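Local coordinates for protein putative hydrolase (Bacteroides ovatus, PDB 4HBS) that is of unknown function but is probably a hydrolase, folded as a five-bladed beta-propeller, at residues S78-I83 against L111-D116; N97-Q102 against M172-V177; L345-E350 against R396-R401. One frame throughout, in Å; residues are numbered along the deposited sequence.

Interaction 1: residues S78-I83 against L111-D116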
loop_
_atom_site.group_PDB
_atom_site.type_symbol
_atom_site.label_atom_id
_atom_site.label_comp_id
_atom_site.label_asym_id
_atom_site.label_seq_id
_atom_site.Cartn_x
_atom_site.Cartn_y
_atom_site.Cartn_z
ATOM N N SER A 78 -0.494 5.198 11.833
ATOM C CA SER A 78 -0.001 4.034 12.579
ATOM C C SER A 78 0.150 4.309 14.063
ATOM O O SER A 78 0.527 5.405 14.434
ATOM C CB SER A 78 1.360 3.600 12.043
ATOM O OG SER A 78 1.301 3.144 10.706
ATOM N N PHE A 79 -0.081 3.276 14.905
ATOM C CA PHE A 79 0.079 3.347 16.354
ATOM C C PHE A 79 1.517 3.004 16.744
ATOM O O PHE A 79 2.004 1.926 16.414
ATOM C CB PHE A 79 -0.866 2.381 17.082
ATOM C CG PHE A 79 -2.323 2.718 16.987
ATOM C CD1 PHE A 79 -2.833 3.848 17.608
ATOM C CD2 PHE A 79 -3.205 1.881 16.316
ATOM C CE1 PHE A 79 -4.192 4.167 17.510
ATOM C CE2 PHE A 79 -4.563 2.198 16.225
ATOM C CZ PHE A 79 -5.047 3.341 16.820
ATOM N N TYR A 80 2.170 3.910 17.466
ATOM C CA TYR A 80 3.507 3.732 17.988
ATOM C C TYR A 80 3.390 3.841 19.461
ATOM O O TYR A 80 2.941 4.874 19.933
ATOM C CB TYR A 80 4.432 4.796 17.434
ATOM C CG TYR A 80 4.939 4.471 16.056
ATOM C CD1 TYR A 80 4.242 4.874 14.926
ATOM C CD2 TYR A 80 6.125 3.764 15.877
ATOM C CE1 TYR A 80 4.714 4.588 13.646
ATOM C CE2 TYR A 80 6.638 3.527 14.606
ATOM C CZ TYR A 80 5.921 3.926 13.488
ATOM O OH TYR A 80 6.372 3.625 12.227
ATOM N N GLY A 81 3.711 2.776 20.189
ATOM C CA GLY A 81 3.582 2.778 21.634
ATOM C C GLY A 81 3.717 1.417 22.268
ATOM O O GLY A 81 4.577 0.630 21.871
ATOM N N VAL A 82 2.840 1.122 23.238
ATOM C CA VAL A 82 2.902 -0.082 24.065
ATOM C C VAL A 82 1.655 -0.986 23.922
ATOM O O VAL A 82 0.529 -0.496 23.985
ATOM C CB VAL A 82 3.086 0.388 25.545
ATOM C CG1 VAL A 82 2.755 -0.715 26.540
ATOM C CG2 VAL A 82 4.501 0.897 25.771
ATOM N N ILE A 83 1.877 -2.314 23.787
ATOM C CA ILE A 83 0.798 -3.322 23.765
ATOM C C ILE A 83 0.938 -4.110 25.055
ATOM O O ILE A 83 2.024 -4.630 25.342
ATOM C CB ILE A 83 0.825 -4.251 22.540
ATOM C CG1 ILE A 83 0.788 -3.475 21.213
ATOM C CG2 ILE A 83 -0.280 -5.272 22.623
ATOM C CD1 ILE A 83 -0.441 -2.687 20.953
ATOM N N LEU A 111 13.405 -5.477 11.083
ATOM C CA LEU A 111 12.494 -4.368 10.807
ATOM C C LEU A 111 13.099 -3.112 11.436
ATOM O O LEU A 111 12.951 -2.913 12.640
ATOM C CB LEU A 111 11.090 -4.658 11.387
ATOM C CG LEU A 111 10.406 -5.961 10.947
ATOM C CD1 LEU A 111 8.959 -5.990 11.415
ATOM C CD2 LEU A 111 10.463 -6.151 9.436
ATOM N N VAL A 112 13.834 -2.303 10.649
ATOM C CA VAL A 112 14.507 -1.095 11.157
ATOM C C VAL A 112 13.566 0.116 11.049
ATOM O O VAL A 112 13.549 0.798 10.023
ATOM C CB VAL A 112 15.854 -0.846 10.429
ATOM C CG1 VAL A 112 16.601 0.330 11.048
ATOM C CG2 VAL A 112 16.721 -2.110 10.457
ATOM N N TRP A 113 12.819 0.401 12.132
ATOM C CA TRP A 113 11.857 1.514 12.175
ATOM C C TRP A 113 12.614 2.833 12.201
ATOM O O TRP A 113 13.271 3.137 13.209
ATOM C CB TRP A 113 10.925 1.395 13.407
ATOM C CG TRP A 113 10.205 0.087 13.456
ATOM C CD1 TRP A 113 10.629 -1.058 14.071
ATOM C CD2 TRP A 113 9.073 -0.280 12.658
ATOM N NE1 TRP A 113 9.804 -2.108 13.740
ATOM C CE2 TRP A 113 8.851 -1.664 12.853
ATOM C CE3 TRP A 113 8.224 0.426 11.797
ATOM C CZ2 TRP A 113 7.800 -2.350 12.223
ATOM C CZ3 TRP A 113 7.208 -0.255 11.153
ATOM C CH2 TRP A 113 6.990 -1.624 11.379
ATOM N N LEU A 114 12.560 3.613 11.094
ATOM C CA LEU A 114 13.263 4.900 10.999
ATOM C C LEU A 114 12.336 5.958 11.549
ATOM O O LEU A 114 11.896 6.870 10.829
ATOM C CB LEU A 114 13.664 5.207 9.544
ATOM C CG LEU A 114 14.437 4.142 8.791
ATOM C CD1 LEU A 114 14.563 4.531 7.366
ATOM C CD2 LEU A 114 15.793 3.905 9.411
ATOM N N ALA A 115 12.057 5.847 12.856
ATOM C CA ALA A 115 11.068 6.641 13.531
ATOM C C ALA A 115 11.631 7.795 14.333
ATOM O O ALA A 115 12.714 7.708 14.907
ATOM C CB ALA A 115 10.259 5.751 14.442
ATOM N N ASP A 116 10.826 8.868 14.405
ATOM C CA ASP A 116 11.073 10.110 15.145
ATOM C C ASP A 116 10.503 9.905 16.555
ATOM O O ASP A 116 9.454 10.448 16.880
ATOM C CB ASP A 116 10.366 11.271 14.380
ATOM C CG ASP A 116 10.660 12.685 14.830
ATOM O OD1 ASP A 116 11.109 12.864 15.992
ATOM O OD2 ASP A 116 10.411 13.620 14.035
#
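Tyr80 reaches across from 79-80, a short strand beside the first blade of the propeller, and sets its ring against Trp113 and Ala115 at the outer end of that blade. Its hydroxyl comes closest to the indole: Tyr80 OH lies 3.7 Å from Trp113 CE3, with Trp113 CZ3 slightly farther off, so the phenol end meets the six-membered part of the indole. The two aromatic side chains approach at a slant and do not stack. Next to the hydroxyl-bearing carbon, Tyr80 CE2 lies 4.3 Å from the methyl Ala115 CB. In both aromatic residues CG stands anti to the carbonyl carbon (chi1 -82° for Tyr80, -56° for Trp113), which sends the rings into the space between two backbones whose closest CA atoms, those of Tyr80 and Ala115, remain 9.2 Å apart.

The close part of the contact is this buried phenol. Trp55 brings the two sides together, stacking with Trp113 and meeting Tyr80 edge-to-face, while Val131 touches both Tyr80 and Ala115. Beyond the rings the contact thins out. Trp113 and Ala115 are only partly buried, and Leu114 starts its side chain away from the other segment. Leu114 is also the centre of an inverse gamma turn, marked by a weak bond from Ala115 N to Trp113 O; the turn redirects the chain and brings Ala115 CB to the tyrosine. Next to it, Asp116 is exposed and forms a salt bridge with Arg132.

Only about 108 Å² is buried in all, and no hydrogen bond joins the two segments. The phenol oxygen bonds instead to Ser98 OG on strand 98-102, the neighbour of 111-113; with its polarity met there, it touches the indole by van der Waals contact alone, and the contact itself is apolar in character.

Interaction 2: residues N97-Q102 against M172-V177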
loop_
_atom_site.group_PDB
_atom_site.type_symbol
_atom_site.label_atom_id
_atom_site.label_comp_id
_atom_site.label_asym_id
_atom_site.label_seq_id
_atom_site.Cartn_x
_atom_site.Cartn_y
_atom_site.Cartn_z
ATOM N N ASN A 97 2.084 9.376 9.139
ATOM C CA ASN A 97 2.871 8.513 8.277
ATOM C C ASN A 97 4.202 8.209 8.939
ATOM O O ASN A 97 4.650 8.937 9.832
ATOM C CB ASN A 97 3.082 9.109 6.873
ATOM C CG ASN A 97 3.672 10.487 6.879
ATOM O OD1 ASN A 97 4.782 10.690 7.350
ATOM N ND2 ASN A 97 2.937 11.486 6.391
ATOM N N SER A 98 4.823 7.136 8.494
ATOM C CA SER A 98 6.106 6.693 9.010
ATOM C C SER A 98 6.705 5.724 8.040
ATOM O O SER A 98 6.012 5.263 7.125
ATOM C CB SER A 98 5.950 6.052 10.387
ATOM O OG SER A 98 4.981 5.020 10.395
ATOM N N ILE A 99 7.998 5.447 8.190
ATOM C CA ILE A 99 8.684 4.531 7.299
ATOM C C ILE A 99 9.542 3.555 8.109
ATOM O O ILE A 99 9.763 3.727 9.316
ATOM C CB ILE A 99 9.508 5.295 6.215
ATOM C CG1 ILE A 99 10.716 6.054 6.830
ATOM C CG2 ILE A 99 8.589 6.237 5.396
ATOM C CD1 ILE A 99 11.590 6.839 5.857
HETATM N N MSE A 100 9.991 2.518 7.424
HETATM C CA MSE A 100 10.814 1.447 7.983
HETATM C C MSE A 100 11.633 0.797 6.860
HETATM O O MSE A 100 11.249 0.894 5.694
HETATM C CB MSE A 100 9.871 0.421 8.665
HETATM C CG MSE A 100 10.549 -0.830 9.231
HETATM SE SE MSE A 100 10.515 -2.291 8.021
HETATM C CE MSE A 100 8.811 -2.794 8.269
ATOM N N VAL A 101 12.776 0.183 7.210
ATOM C CA VAL A 101 13.634 -0.553 6.270
ATOM C C VAL A 101 13.754 -1.976 6.769
ATOM O O VAL A 101 14.181 -2.174 7.902
ATOM C CB VAL A 101 15.057 0.056 6.078
ATOM C CG1 VAL A 101 15.850 -0.776 5.074
ATOM C CG2 VAL A 101 14.998 1.512 5.630
ATOM N N GLN A 102 13.390 -2.960 5.939
ATOM C CA GLN A 102 13.529 -4.372 6.275
ATOM C C GLN A 102 14.806 -4.867 5.666
ATOM O O GLN A 102 14.959 -4.748 4.453
ATOM C CB GLN A 102 12.356 -5.178 5.734
ATOM C CG GLN A 102 12.461 -6.690 5.956
ATOM C CD GLN A 102 11.400 -7.462 5.236
ATOM O OE1 GLN A 102 10.598 -6.919 4.488
ATOM N NE2 GLN A 102 11.409 -8.762 5.403
HETATM N N MSE A 172 9.868 9.111 -4.173
HETATM C CA MSE A 172 8.559 8.704 -3.679
HETATM C C MSE A 172 7.536 9.820 -3.774
HETATM O O MSE A 172 7.877 10.983 -3.544
HETATM C CB MSE A 172 8.705 8.295 -2.218
HETATM C CG MSE A 172 7.367 8.088 -1.509
HETATM SE SE MSE A 172 7.547 7.142 0.096
HETATM C CE MSE A 172 5.878 6.303 0.053
ATOM N N LEU A 173 6.262 9.456 -4.028
ATOM C CA LEU A 173 5.159 10.409 -4.025
ATOM C C LEU A 173 4.406 10.337 -2.689
ATOM O O LEU A 173 4.086 9.248 -2.209
ATOM C CB LEU A 173 4.158 10.160 -5.160
ATOM C CG LEU A 173 4.647 10.176 -6.574
ATOM C CD1 LEU A 173 3.539 9.836 -7.497
ATOM C CD2 LEU A 173 5.226 11.520 -6.972
ATOM N N TRP A 174 4.102 11.494 -2.122
ATOM C CA TRP A 174 3.326 11.635 -0.909
ATOM C C TRP A 174 2.060 12.427 -1.301
ATOM O O TRP A 174 2.179 13.531 -1.833
ATOM C CB TRP A 174 4.156 12.374 0.160
ATOM C CG TRP A 174 5.223 11.555 0.816
ATOM C CD1 TRP A 174 6.566 11.674 0.639
ATOM C CD2 TRP A 174 5.034 10.532 1.805
ATOM N NE1 TRP A 174 7.234 10.780 1.449
ATOM C CE2 TRP A 174 6.313 10.048 2.157
ATOM C CE3 TRP A 174 3.907 9.964 2.417
ATOM C CZ2 TRP A 174 6.493 9.006 3.093
ATOM C CZ3 TRP A 174 4.085 8.957 3.361
ATOM C CH2 TRP A 174 5.362 8.457 3.656
ATOM N N GLY A 175 0.884 11.845 -1.087
ATOM C CA GLY A 175 -0.387 12.466 -1.438
ATOM C C GLY A 175 -0.890 13.405 -0.367
ATOM O O GLY A 175 -1.058 12.980 0.775
ATOM N N ALA A 176 -1.121 14.699 -0.723
ATOM C CA ALA A 176 -1.598 15.734 0.211
ATOM C C ALA A 176 -3.063 15.526 0.500
ATOM O O ALA A 176 -3.837 15.477 -0.441
ATOM C CB ALA A 176 -1.380 17.109 -0.380
ATOM N N VAL A 177 -3.460 15.389 1.783
ATOM C CA VAL A 177 -4.857 15.112 2.165
ATOM C C VAL A 177 -5.412 16.204 3.077
ATOM O O VAL A 177 -4.776 16.536 4.071
ATOM C CB VAL A 177 -4.917 13.735 2.846
ATOM C CG1 VAL A 177 -6.345 13.364 3.228
ATOM C CG2 VAL A 177 -4.300 12.676 1.937
#
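Asn97 and Ile99 of one blade pack on Trp174 of the next, a buried contact between successive blades of the five-bladed beta-propeller. Residues 98-102 form the third strand of the sheet that begins at 60-65, and 172-177 belong to the second strand of the sheet that begins at 156-165. Asn97 stands just ahead of its strand. Its CG lies between the backbone N and the carbonyl carbon (chi1 54°), which brings CB and the amide carbon to the six-membered ring of the indole: Asn97 CB is 3.7 Å from Trp174 CZ3 and Asn97 CG is 3.9 Å from the same atom. The amide and ring planes are 42° apart, so this is no flat stack. The amide is tied on both sides of its carbon, OD1 accepting from Ile135 N and ND2 donating to Tyr158 O, a bond that itself crosses to the second blade and would fix the rotation of the group.

Ser98 points away from Trp174. Ile99 turns back toward the interface, and its methyl Ile99 CG2 approaches the rim of the indole near the ring plane, 4.2 Å from Trp174 CZ2. Strand alternation thus gives Asn97 and Ile99 to the neighbouring blade, with Ser98 between them facing the other way. Farther along, Met100, a selenomethionine, packs on Trp113, and Val101 on Leu114. Gln102 ends the segment with its amide bonded to Trp73 and Tyr45.

The segments bury about 135 Å² without a hydrogen bond between them. Trp174 is held from its own blade: NE1 donates to Tyr196 OH, and the selenium of selenomethionine Met172, Met172 SE, rests 3.4 Å above one face of the indole, displaced toward the rim.

Interaction 3: residues L345-E350 against R396-R401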
loop_
_atom_site.group_PDB
_atom_site.type_symbol
_atom_site.label_atom_id
_atom_site.label_comp_id
_atom_site.label_asym_id
_atom_site.label_seq_id
_atom_site.Cartn_x
_atom_site.Cartn_y
_atom_site.Cartn_z
ATOM N N LEU A 345 -11.161 -12.019 11.643
ATOM C CA LEU A 345 -9.714 -11.901 11.876
ATOM C C LEU A 345 -9.241 -12.906 12.914
ATOM O O LEU A 345 -9.961 -13.166 13.869
ATOM C CB LEU A 345 -9.360 -10.493 12.367
ATOM C CG LEU A 345 -9.806 -9.344 11.510
ATOM C CD1 LEU A 345 -9.480 -8.035 12.170
ATOM C CD2 LEU A 345 -9.201 -9.420 10.127
ATOM N N ASP A 346 -8.016 -13.459 12.742
ATOM C CA ASP A 346 -7.407 -14.394 13.710
ATOM C C ASP A 346 -6.877 -13.517 14.842
ATOM O O ASP A 346 -5.755 -13.020 14.801
ATOM C CB ASP A 346 -6.324 -15.263 13.039
ATOM C CG ASP A 346 -6.870 -16.214 11.956
ATOM O OD1 ASP A 346 -8.128 -16.431 11.912
ATOM O OD2 ASP A 346 -6.047 -16.769 11.178
ATOM N N LYS A 347 -7.760 -13.272 15.803
ATOM C CA LYS A 347 -7.638 -12.318 16.884
ATOM C C LYS A 347 -8.149 -12.808 18.223
ATOM O O LYS A 347 -9.121 -13.565 18.249
ATOM C CB LYS A 347 -8.609 -11.186 16.521
ATOM C CG LYS A 347 -8.009 -9.910 16.113
ATOM C CD LYS A 347 -9.061 -8.826 15.916
ATOM C CE LYS A 347 -10.011 -8.625 17.067
ATOM N NZ LYS A 347 -9.400 -8.156 18.323
ATOM N N ILE A 348 -7.671 -12.209 19.321
ATOM C CA ILE A 348 -8.281 -12.403 20.631
ATOM C C ILE A 348 -9.557 -11.503 20.611
ATOM O O ILE A 348 -9.547 -10.453 19.980
ATOM C CB ILE A 348 -7.295 -12.028 21.782
ATOM C CG1 ILE A 348 -6.190 -13.066 21.907
ATOM C CG2 ILE A 348 -8.032 -11.869 23.117
ATOM C CD1 ILE A 348 -4.949 -12.561 22.602
ATOM N N GLY A 349 -10.627 -11.919 21.269
ATOM C CA GLY A 349 -11.851 -11.123 21.334
ATOM C C GLY A 349 -12.713 -11.182 20.088
ATOM O O GLY A 349 -12.854 -12.254 19.475
ATOM N N GLU A 350 -13.324 -10.027 19.712
ATOM C CA GLU A 350 -14.235 -9.965 18.570
ATOM C C GLU A 350 -13.475 -10.045 17.247
ATOM O O GLU A 350 -12.790 -9.107 16.891
ATOM C CB GLU A 350 -15.111 -8.684 18.619
ATOM C CG GLU A 350 -16.204 -8.620 17.552
ATOM C CD GLU A 350 -17.132 -9.822 17.530
ATOM O OE1 GLU A 350 -17.873 -10.020 18.523
ATOM O OE2 GLU A 350 -17.065 -10.607 16.555
ATOM N N ARG A 396 -4.070 -3.504 11.756
ATOM C CA ARG A 396 -2.742 -3.936 11.334
ATOM C C ARG A 396 -2.878 -4.782 10.086
ATOM O O ARG A 396 -3.976 -5.317 9.822
ATOM C CB ARG A 396 -1.967 -4.681 12.447
ATOM C CG ARG A 396 -2.782 -5.574 13.332
ATOM C CD ARG A 396 -3.051 -6.911 12.698
ATOM N NE ARG A 396 -2.256 -7.949 13.344
ATOM C CZ ARG A 396 -1.178 -8.553 12.841
ATOM N NH1 ARG A 396 -0.743 -8.259 11.621
ATOM N NH2 ARG A 396 -0.543 -9.475 13.544
ATOM N N PRO A 397 -1.794 -4.898 9.274
ATOM C CA PRO A 397 -1.910 -5.685 8.055
ATOM C C PRO A 397 -1.925 -7.172 8.308
ATOM O O PRO A 397 -1.375 -7.650 9.287
ATOM C CB PRO A 397 -0.680 -5.274 7.245
ATOM C CG PRO A 397 0.299 -4.826 8.235
ATOM C CD PRO A 397 -0.438 -4.330 9.423
ATOM N N TYR A 398 -2.587 -7.888 7.430
ATOM C CA TYR A 398 -2.636 -9.342 7.432
ATOM C C TYR A 398 -2.131 -9.742 6.061
ATOM O O TYR A 398 -2.501 -9.093 5.084
ATOM C CB TYR A 398 -4.049 -9.836 7.739
ATOM C CG TYR A 398 -4.374 -9.721 9.209
ATOM C CD1 TYR A 398 -3.783 -10.570 10.144
ATOM C CD2 TYR A 398 -5.245 -8.741 9.679
ATOM C CE1 TYR A 398 -4.093 -10.486 11.501
ATOM C CE2 TYR A 398 -5.554 -8.640 11.040
ATOM C CZ TYR A 398 -4.993 -9.533 11.941
ATOM O OH TYR A 398 -5.270 -9.449 13.281
ATOM N N PHE A 399 -1.209 -10.714 5.993
ATOM C CA PHE A 399 -0.555 -11.101 4.753
ATOM C C PHE A 399 -1.071 -12.432 4.173
ATOM O O PHE A 399 -1.444 -13.350 4.911
ATOM C CB PHE A 399 0.950 -11.176 4.994
ATOM C CG PHE A 399 1.521 -9.837 5.384
ATOM C CD1 PHE A 399 1.453 -9.389 6.702
ATOM C CD2 PHE A 399 2.049 -8.982 4.427
ATOM C CE1 PHE A 399 1.980 -8.157 7.066
ATOM C CE2 PHE A 399 2.553 -7.732 4.791
ATOM C CZ PHE A 399 2.522 -7.336 6.111
ATOM N N TYR A 400 -1.091 -12.507 2.826
ATOM C CA TYR A 400 -1.513 -13.690 2.066
ATOM C C TYR A 400 -0.553 -13.951 0.920
ATOM O O TYR A 400 0.049 -13.019 0.418
ATOM C CB TYR A 400 -2.938 -13.503 1.481
ATOM C CG TYR A 400 -3.970 -13.164 2.524
ATOM C CD1 TYR A 400 -4.118 -11.861 2.988
ATOM C CD2 TYR A 400 -4.772 -14.151 3.085
ATOM C CE1 TYR A 400 -5.034 -11.549 3.983
ATOM C CE2 TYR A 400 -5.675 -13.854 4.104
ATOM C CZ TYR A 400 -5.809 -12.550 4.545
ATOM O OH TYR A 400 -6.679 -12.268 5.567
ATOM N N ARG A 401 -0.433 -15.201 0.489
ATOM C CA ARG A 401 0.363 -15.586 -0.684
ATOM C C ARG A 401 -0.543 -16.399 -1.599
ATOM O O ARG A 401 -1.274 -17.269 -1.106
ATOM C CB ARG A 401 1.608 -16.381 -0.300
ATOM C CG ARG A 401 2.500 -15.663 0.695
ATOM C CD ARG A 401 3.974 -15.753 0.366
ATOM N NE ARG A 401 4.753 -14.928 1.297
ATOM C CZ ARG A 401 5.983 -14.459 1.085
ATOM N NH1 ARG A 401 6.626 -14.734 -0.050
ATOM N NH2 ARG A 401 6.583 -13.713 2.005
#
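Tyr398 alone carries this contact for its segment, yet its hydroxyl bonds to neither Asp346 nor Lys347 beside it. The nearest atoms of these two, Asp346 O and Lys347 CG, stay 3.9 Å and 4.0 Å from Tyr398 OH, too far for more than packing. The bond of the hydroxyl is made with Asp393 O. The apolar share falls to Leu345, whose two methyls both come up to Tyr398 CE2, Leu345 CD2 at 3.8 Å; the side chains meet at about a right angle. With CG anti to the carbonyl carbon (chi1 -77°), the phenol extends from its own chain to the 345-347 loop, which an inverse gamma turn at Asp346 bends past the hydroxyl.

Lys347 leads away toward Gly390 O, though the end of its chain is less certainly placed. Within the other segment, the Arg396 guanidinium lies over one face of the Tyr398 ring, NH1 4.0 Å above the plane and displaced toward the rim. An alanine in place of Tyr398 is likely to leave the Leu345 methyls without their aromatic neighbour and Asp393 O without this donor.

Loop 345-350 leads into strand 356-361, and strand 399-403 pairs with 38-42 and 371-377 in a sheet built from both chain ends, the ring closure typical of beta-propellers.

Overall arrangement
Interaction 2 is the core contact, its centre about 10 Å from that of the chain; the centres of interactions 1 and 3 lie about 18 and 17 Å out, and both contacts are partly buried. Interactions 1 and 2 share a blade: strands 98-102 and 111-113 are neighbours there, joined by Val112 N to Val101 O (2.8 Å), and the segments alternate along the chain. Interaction 3 stands apart in the closing blade, its nearest atoms about 7 Å from interaction 1. An aromatic ring leads each, but interaction 2 joins two blades, interaction 1 adds a turn residue, Ala115, and interaction 3 sets a ring against an irregular loop with Lys347 and Arg396 beside it.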